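Local coordinates for protein methane monooxygenase hydroxylase, MmoD (Methylosinus sporium, PDB 6D7K) that binds the hydroxylase of soluble methane monooxygenase and probably regulates it, rather than oxidising methane itself, at residues L66-F69 with K70-E74. Residues are numbered along the deposited sequence; the frame is centred on the assembly and turned at random.
Sequences LSHF and KRQDE
The carboxamide of Gln72 slants across the imidazole of His68, one helical turn earlier, with the two planes 32° apart. CD of Gln72 sits 3.7 Å from CE1 of His68, an oblique van der Waals approach. The Gln72 side chain also lies beside that of Phe69, pointing the same way, with OE1 4.1 Å from CD1 of Phe69. At the edge of the Arg71 guanidinium, near its plane, lies the Ser67 hydroxyl, with OG 3.8 Å from NH2 of Arg71. His68 swings toward Gln72 because its CG is anti to the backbone N (chi1 159°), while its ND1 is hydrogen-bonded to a polar side chain of another protein's chain. An alanine in place of Gln72 would probably open a gap beside CE1 and NE2 of His68 and take away the OE1 contact beside Phe69. The Lys70 chain starts along the carbonyl of Leu66, CG lying 3.4 Å from that O, and ends in a salt bridge to Asp22. Asp73 reaches the same turn between strands 17-21 and 25-31 by a salt bridge to Arg24, and also hydrogen-bonds to Tyr25 at the start of strand 25-31. Beneath the side chains, the backbone N of Lys70 donates to O of Leu66 at 2.7 Å, nearly straight at 175°, and N of Asp73 donates to O of Phe69 at 2.9 Å. Arg71 and Gln72 bond likewise to Ser67 and His68. These successive i to i+4 bonds and side-chain contacts are those of an alpha-helix, here the last turns of helix 55-74, which packs on strand 25-31 of the antiparallel sheet through Leu66, Phe69 and Lys70 and meets another protein through His68 and Phe69.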
# COMPACT_ATOMS: atom_id res chain seq x y z
N LEU H 66 5.89 24.86 -8.69
CA LEU H 66 4.57 25.33 -9.09
C LEU H 66 4.47 25.48 -10.61
O LEU H 66 3.45 25.12 -11.21
CB LEU H 66 4.22 26.64 -8.39
CG LEU H 66 3.85 26.53 -6.90
CD1 LEU H 66 3.46 27.86 -6.35
CD2 LEU H 66 2.74 25.54 -6.69
N SER H 67 5.50 26.02 -11.24
CA SER H 67 5.49 26.05 -12.70
C SER H 67 5.21 24.67 -13.25
O SER H 67 4.51 24.52 -14.27
CB SER H 67 6.82 26.59 -13.22
OG SER H 67 7.33 25.79 -14.27
N HIS H 68 5.70 23.63 -12.58
CA HIS H 68 5.50 22.27 -13.06
C HIS H 68 4.07 21.84 -12.83
O HIS H 68 3.40 21.37 -13.75
CB HIS H 68 6.51 21.33 -12.37
CG HIS H 68 6.11 19.89 -12.39
ND1 HIS H 68 5.97 19.17 -13.56
CD2 HIS H 68 5.80 19.04 -11.38
CE1 HIS H 68 5.58 17.94 -13.26
NE2 HIS H 68 5.48 17.83 -11.95
N PHE H 69 3.57 22.02 -11.60
CA PHE H 69 2.17 21.74 -11.31
C PHE H 69 1.23 22.48 -12.27
O PHE H 69 0.33 21.87 -12.85
CB PHE H 69 1.86 22.11 -9.86
CG PHE H 69 2.47 21.17 -8.87
CD1 PHE H 69 3.15 20.05 -9.31
CD2 PHE H 69 2.36 21.38 -7.52
CE1 PHE H 69 3.72 19.17 -8.40
CE2 PHE H 69 2.93 20.50 -6.61
CZ PHE H 69 3.60 19.40 -7.05
N LYS H 70 1.43 23.78 -12.45
CA LYS H 70 0.51 24.55 -13.29
C LYS H 70 0.55 24.07 -14.74
O LYS H 70 -0.50 23.99 -15.39
CB LYS H 70 0.83 26.04 -13.20
CG LYS H 70 0.52 26.63 -11.83
CD LYS H 70 0.92 28.08 -11.74
CE LYS H 70 0.70 28.63 -10.34
NZ LYS H 70 -0.71 29.05 -10.12
N ARG H 71 1.73 23.73 -15.25
CA ARG H 71 1.83 23.11 -16.57
C ARG H 71 1.02 21.83 -16.64
O ARG H 71 0.37 21.55 -17.66
CB ARG H 71 3.30 22.83 -16.90
CG ARG H 71 3.84 23.63 -18.06
CD ARG H 71 5.30 23.32 -18.28
NE ARG H 71 6.17 24.38 -17.79
CZ ARG H 71 6.59 25.41 -18.54
NH1 ARG H 71 6.20 25.49 -19.80
NH2 ARG H 71 7.39 26.34 -18.02
N GLN H 72 1.06 21.02 -15.58
CA GLN H 72 0.24 19.81 -15.55
C GLN H 72 -1.24 20.17 -15.65
O GLN H 72 -1.97 19.59 -16.45
CB GLN H 72 0.51 19.00 -14.27
CG GLN H 72 1.87 18.30 -14.27
CD GLN H 72 1.99 17.16 -13.26
OE1 GLN H 72 1.74 17.33 -12.06
NE2 GLN H 72 2.40 15.98 -13.74
N ASP H 73 -1.68 21.14 -14.85
CA ASP H 73 -3.07 21.58 -14.92
C ASP H 73 -3.40 22.12 -16.31
O ASP H 73 -4.38 21.69 -16.93
CB ASP H 73 -3.33 22.63 -13.85
CG ASP H 73 -2.94 22.15 -12.46
OD1 ASP H 73 -2.85 20.92 -12.26
OD2 ASP H 73 -2.72 23.00 -11.57
N GLU H 74 -2.59 23.04 -16.83
CA GLU H 74 -2.84 23.59 -18.15
C GLU H 74 -3.00 22.50 -19.21
O GLU H 74 -3.76 22.67 -20.17
CB GLU H 74 -1.72 24.55 -18.56
CG GLU H 74 -1.66 25.83 -17.73
CD GLU H 74 -0.33 26.57 -17.87
OE1 GLU H 74 0.47 26.21 -18.76
OE2 GLU H 74 -0.09 27.51 -17.07